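Ornithine carbamoyltransferase, anabolic (Campylobacter jejuni subsp. jejuni, PDB 3TPF) catalyses the reversible transfer of the carbamoyl group from carbamoyl phosphate to L-ornithine, giving L-citrulline and phosphate in the first of three steps from ornithine to arginine. Local coordinates at residues V20-E25 / V293-C298; I152-N157 / K237-F242. One frame throughout, in Å; residues are numbered along the deposited sequence.

In the fold
Contact 1 joins the two ends of the chain. It pairs helix 13-28, near the N-terminus, with the long C-terminal helix 279-302. Contact 2 lies between these ends in sequence, nested inside the loop that contact 1 closes. It sits in the Asp/Orn-binding half, where the turn after strand 148-152 of the five-stranded parallel sheet meets the end of helix 232-238. The two centres are about 32 Å apart, on opposite sides of the chain's centre, and the contacts do not touch. Contact 1 thus ties the last helix back to the carbamoyl-phosphate half. Contact 2 lies beside the predicted L-ornithine site and includes N157, one of its residues. No other chain of the trimer in this assembly touches either one.

Contact 1. Residues V20-E25 / V293-C298; sequences VNHASE and VKALLC
The imidazole of H22 is the flat group of this contact, and C298 CB lies at its edge, near the ring plane. The closest pair there is H22 NE2 and C298 CB, 4.1 Å apart. A295 stands obliquely to the ring, with H22 CD2 4.0 Å from A295 CA. C298 SG makes an oblique sulfur-aromatic approach, 5.2 Å from the centroid of the H22 ring. H22 has its CG anti to the backbone N (chi1 -170°), which places the ring against A295 and C298.

Beside H22 CB the helices meet through small residues. A295 CB fits against the first helix, 3.8 Å from A23 N and 4.0 Å from H22 CB. The methyls of A23 and A295 are 4.2 Å apart, CB to CB. These alanines let the short helical segments approach to 8.1 Å between axes. Their N-to-C directions are 115° apart.

The other nitrogen of the ring turns back to its own helix. H22 ND1 donates to E25 OE2 over 3.3 Å. It meets OE2 on the anti side of the carboxylate, out of its plane, and OE2 in turn sits off the ring plane. Around the crossing, helix 126-138 packs on A23 through F134, and L19 of the first helix adds to the packing on A295.

The contact is a helix crossing that joins the first helix of the chain to the C-terminal one. No hydrogen bond spans the two segments, so their contact rests on van der Waals packing, mostly of small side chains against the ring and backbone. The E25 carboxylate may help orient the ring and may favour a protonated imidazole.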
loop_
_atom_site.group_PDB
_atom_site.type_symbol
_atom_site.label_atom_id
_atom_site.label_comp_id
_atom_site.label_asym_id
_atom_site.label_seq_id
_atom_site.Cartn_x
_atom_site.Cartn_y
_atom_site.Cartn_z
ATOM N N VAL B 20 14.777 22.489 12.203
ATOM C CA VAL B 20 16.080 21.909 11.962
ATOM C C VAL B 20 16.737 21.419 13.271
ATOM O O VAL B 20 17.319 20.342 13.309
ATOM C CB VAL B 20 16.996 22.895 11.243
ATOM C CG1 VAL B 20 18.406 22.383 11.400
ATOM C CG2 VAL B 20 16.592 23.077 9.770
ATOM N N ASN B 21 16.687 22.208 14.316
ATOM C CA ASN B 21 17.377 21.780 15.538
ATOM C C ASN B 21 16.724 20.581 16.139
ATOM O O ASN B 21 17.349 19.743 16.779
ATOM C CB ASN B 21 17.436 22.866 16.632
ATOM C CG ASN B 21 18.332 24.025 16.260
ATOM O OD1 ASN B 21 19.211 23.956 15.348
ATOM N ND2 ASN B 21 18.155 25.109 17.004
ATOM N N HIS B 22 15.417 20.515 15.964
ATOM C CA HIS B 22 14.694 19.427 16.571
ATOM C C HIS B 22 15.048 18.143 15.787
ATOM O O HIS B 22 15.293 17.102 16.395
ATOM C CB HIS B 22 13.192 19.697 16.541
ATOM C CG HIS B 22 12.396 18.731 17.367
ATOM N ND1 HIS B 22 12.966 17.995 18.376
ATOM C CD2 HIS B 22 11.095 18.368 17.330
ATOM C CE1 HIS B 22 12.063 17.205 18.921
ATOM N NE2 HIS B 22 10.919 17.416 18.307
ATOM N N ALA B 23 15.059 18.281 14.462
ATOM C CA ALA B 23 15.399 17.183 13.550
ATOM C C ALA B 23 16.707 16.577 14.025
ATOM O O ALA B 23 16.873 15.382 14.202
ATOM C CB ALA B 23 15.497 17.665 12.101
ATOM N N SER B 24 17.610 17.458 14.322
ATOM C CA SER B 24 18.906 17.075 14.716
ATOM C C SER B 24 18.880 16.310 16.036
ATOM O O SER B 24 19.568 15.323 16.194
ATOM C CB SER B 24 19.734 18.344 14.852
ATOM O OG SER B 24 21.094 18.075 14.727
ATOM N N GLU B 25 18.126 16.798 16.992
ATOM C CA GLU B 25 17.977 16.104 18.287
ATOM C C GLU B 25 17.428 14.700 18.063
ATOM O O GLU B 25 17.856 13.733 18.686
ATOM C CB GLU B 25 17.031 16.863 19.240
ATOM C CG GLU B 25 17.687 17.980 20.068
ATOM C CD GLU B 25 16.707 19.121 20.428
ATOM O OE1 GLU B 25 17.181 20.203 20.831
ATOM O OE2 GLU B 25 15.448 18.930 20.332
ATOM N N VAL B 293 11.045 15.792 8.384
ATOM C CA VAL B 293 9.615 15.461 8.457
ATOM C C VAL B 293 9.198 15.070 9.916
ATOM O O VAL B 293 8.171 15.524 10.430
ATOM C CB VAL B 293 9.209 14.417 7.450
ATOM C CG1 VAL B 293 7.780 13.921 7.752
ATOM C CG2 VAL B 293 9.338 15.078 6.001
ATOM N N LYS B 294 10.023 14.305 10.592
ATOM C CA LYS B 294 9.749 14.042 12.028
ATOM C C LYS B 294 9.500 15.279 12.846
ATOM O O LYS B 294 8.465 15.425 13.514
ATOM C CB LYS B 294 10.855 13.256 12.633
ATOM C CG LYS B 294 10.749 11.768 12.357
ATOM C CD LYS B 294 12.071 11.105 12.612
ATOM C CE LYS B 294 11.980 9.807 13.468
ATOM N NZ LYS B 294 13.310 9.347 13.925
ATOM N N ALA B 295 10.414 16.228 12.734
ATOM C CA ALA B 295 10.308 17.498 13.492
ATOM C C ALA B 295 8.998 18.167 13.119
ATOM O O ALA B 295 8.238 18.677 13.971
ATOM C CB ALA B 295 11.480 18.443 13.203
ATOM N N LEU B 296 8.765 18.219 11.828
ATOM C CA LEU B 296 7.621 18.953 11.298
ATOM C C LEU B 296 6.333 18.385 11.861
ATOM O O LEU B 296 5.465 19.087 12.300
ATOM C CB LEU B 296 7.610 18.802 9.744
ATOM C CG LEU B 296 6.580 19.487 8.946
ATOM C CD1 LEU B 296 6.508 20.963 9.270
ATOM C CD2 LEU B 296 7.009 19.315 7.494
ATOM N N LEU B 297 6.214 17.080 11.769
ATOM C CA LEU B 297 5.050 16.413 12.317
ATOM C C LEU B 297 4.961 16.667 13.860
ATOM O O LEU B 297 3.840 16.985 14.324
ATOM C CB LEU B 297 5.090 14.924 12.099
ATOM C CG LEU B 297 5.002 14.318 10.725
ATOM C CD1 LEU B 297 5.294 12.798 10.949
ATOM C CD2 LEU B 297 3.688 14.608 10.002
ATOM N N CYS B 298 6.049 16.640 14.622
ATOM C CA CYS B 298 5.859 16.963 16.051
ATOM C C CYS B 298 5.330 18.377 16.207
ATOM O O CYS B 298 4.577 18.708 17.156
ATOM C CB CYS B 298 7.132 16.757 16.918
ATOM S SG CYS B 298 7.754 15.039 16.840
#

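Contact 2. Residues I152-N157 / K237-F242; sequences IGDSNN and KEFEGF
F239 reaches from just after helix 232-238 to the backbone of G153 and D154. Its CB points toward the turn, and CG is anti to the carbonyl carbon (chi1 -73°). The ring then extends to the turn with one edge leading. On that edge CE1 meets the peptide after G153, 3.7 Å from G153 C. G153 O lies in the ring plane, also 3.7 Å from F239 CE1. The tip, CZ, comes 3.9 Å from D154 CA and 4.1 Å from D154 CB. The carboxylate of D154 stands almost perpendicular to the ring, their planes 87° apart. Elsewhere the ring is stacked with W223 and meets Y181 edge-to-face.

The turn follows the central strand of a Rossmann-like parallel sheet and leads into helix 157-169. N156 is the N-cap of that helix, its OD1 accepting from C159 N. N157, just beyond, is a predicted L-ornithine ligand. D154 OD2 makes a weak hydrogen bond to S225 OG, and S225 belongs to the same predicted site. F239 packs on D154, which is bonded to a residue of that predicted site.

Further back, I152 meets F242. I152 CG2 is anti to the backbone N and lies at the edge of the F242 ring, in its plane, 3.9 Å from F242 CD1. The same methyl is 3.7 Å from F242 O. A backbone hydrogen bond from F242 N to F239 O, 3.2 Å long, links the two phenylalanines.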
loop_
_atom_site.group_PDB
_atom_site.type_symbol
_atom_site.label_atom_id
_atom_site.label_comp_id
_atom_site.label_asym_id
_atom_site.label_seq_id
_atom_site.Cartn_x
_atom_site.Cartn_y
_atom_site.Cartn_z
ATOM N N ILE B 152 21.323 26.855 -8.868
ATOM C CA ILE B 152 21.420 26.858 -10.341
ATOM C C ILE B 152 20.408 25.936 -10.989
ATOM O O ILE B 152 20.402 24.738 -10.724
ATOM C CB ILE B 152 22.779 26.415 -10.863
ATOM C CG1 ILE B 152 23.858 27.460 -10.600
ATOM C CG2 ILE B 152 22.628 26.234 -12.357
ATOM C CD1 ILE B 152 24.282 27.520 -9.142
ATOM N N GLY B 153 19.552 26.509 -11.834
ATOM C CA GLY B 153 18.495 25.715 -12.451
ATOM C C GLY B 153 17.294 26.417 -13.021
ATOM O O GLY B 153 17.374 27.540 -13.413
ATOM N N ASP B 154 16.182 25.697 -13.050
ATOM C CA ASP B 154 14.909 26.213 -13.547
ATOM C C ASP B 154 14.291 27.193 -12.523
ATOM O O ASP B 154 14.692 27.233 -11.361
ATOM C CB ASP B 154 13.925 25.047 -13.794
ATOM C CG ASP B 154 12.735 25.420 -14.689
ATOM O OD1 ASP B 154 12.687 26.524 -15.277
ATOM O OD2 ASP B 154 11.798 24.594 -14.761
ATOM N N SER B 155 13.326 27.983 -12.984
ATOM C CA SER B 155 12.433 28.740 -12.073
ATOM C C SER B 155 11.291 27.841 -11.553
ATOM O O SER B 155 10.100 28.202 -11.584
ATOM C CB SER B 155 11.888 30.006 -12.727
ATOM O OG SER B 155 10.660 29.713 -13.412
ATOM N N ASN B 156 11.669 26.675 -11.060
ATOM C CA ASN B 156 10.704 25.672 -10.613
ATOM C C ASN B 156 10.341 25.824 -9.116
ATOM O O ASN B 156 10.728 26.801 -8.468
ATOM C CB ASN B 156 11.260 24.266 -10.862
ATOM C CG ASN B 156 12.472 23.960 -10.011
ATOM O OD1 ASN B 156 12.888 24.780 -9.222
ATOM N ND2 ASN B 156 13.049 22.807 -10.185
ATOM N N ASN B 157 9.587 24.874 -8.600
ATOM C CA ASN B 157 9.232 24.855 -7.144
ATOM C C ASN B 157 10.421 24.953 -6.185
ATOM O O ASN B 157 10.389 25.691 -5.213
ATOM C CB ASN B 157 8.378 23.617 -6.757
ATOM C CG ASN B 157 9.007 22.314 -7.160
ATOM O OD1 ASN B 157 10.189 22.257 -7.551
ATOM N ND2 ASN B 157 8.213 21.261 -7.107
ATOM N N LYS B 237 18.162 22.474 -24.547
ATOM C CA LYS B 237 19.003 23.383 -25.359
ATOM C C LYS B 237 19.186 24.737 -24.646
ATOM O O LYS B 237 20.218 25.405 -24.820
ATOM C CB LYS B 237 18.495 23.590 -26.835
ATOM N N GLU B 238 18.154 25.143 -23.909
ATOM C CA GLU B 238 18.120 26.470 -23.257
ATOM C C GLU B 238 19.087 26.511 -22.081
ATOM O O GLU B 238 19.684 27.556 -21.795
ATOM C CB GLU B 238 16.701 26.845 -22.771
ATOM C CG GLU B 238 15.679 27.144 -23.879
ATOM C CD GLU B 238 14.433 27.910 -23.407
ATOM O OE1 GLU B 238 13.477 27.273 -22.897
ATOM O OE2 GLU B 238 14.393 29.153 -23.594
ATOM N N PHE B 239 19.275 25.347 -21.465
ATOM C CA PHE B 239 20.188 25.164 -20.329
ATOM C C PHE B 239 21.632 24.775 -20.708
ATOM O O PHE B 239 22.298 24.047 -19.958
ATOM C CB PHE B 239 19.610 24.104 -19.371
ATOM C CG PHE B 239 18.428 24.588 -18.571
ATOM C CD1 PHE B 239 18.613 25.238 -17.369
ATOM C CD2 PHE B 239 17.143 24.434 -19.035
ATOM C CE1 PHE B 239 17.539 25.707 -16.652
ATOM C CE2 PHE B 239 16.058 24.929 -18.331
ATOM C CZ PHE B 239 16.260 25.570 -17.146
ATOM N N GLU B 240 22.113 25.250 -21.858
ATOM C CA GLU B 240 23.427 24.820 -22.384
ATOM C C GLU B 240 24.551 24.961 -21.344
ATOM O O GLU B 240 25.149 23.950 -20.906
ATOM C CB GLU B 240 23.809 25.560 -23.684
ATOM C CG GLU B 240 24.381 27.002 -23.598
ATOM C CD GLU B 240 25.869 27.152 -24.062
ATOM O OE1 GLU B 240 26.462 28.267 -23.973
ATOM O OE2 GLU B 240 26.476 26.167 -24.541
ATOM N N GLY B 241 24.820 26.203 -20.942
ATOM C CA GLY B 241 25.960 26.498 -20.053
ATOM C C GLY B 241 25.797 26.062 -18.608
ATOM O O GLY B 241 26.699 26.222 -17.790
ATOM N N PHE B 242 24.664 25.466 -18.297
ATOM C CA PHE B 242 24.223 25.404 -16.894
ATOM C C PHE B 242 24.583 24.159 -16.092
ATOM O O PHE B 242 24.315 24.076 -14.906
ATOM C CB PHE B 242 22.736 25.706 -16.801
ATOM C CG PHE B 242 22.438 27.162 -16.940
ATOM C CD1 PHE B 242 22.194 27.934 -15.831
ATOM C CD2 PHE B 242 22.472 27.777 -18.179
ATOM C CE1 PHE B 242 21.932 29.283 -15.957
ATOM C CE2 PHE B 242 22.208 29.122 -18.312
ATOM C CZ PHE B 242 21.937 29.883 -17.198
#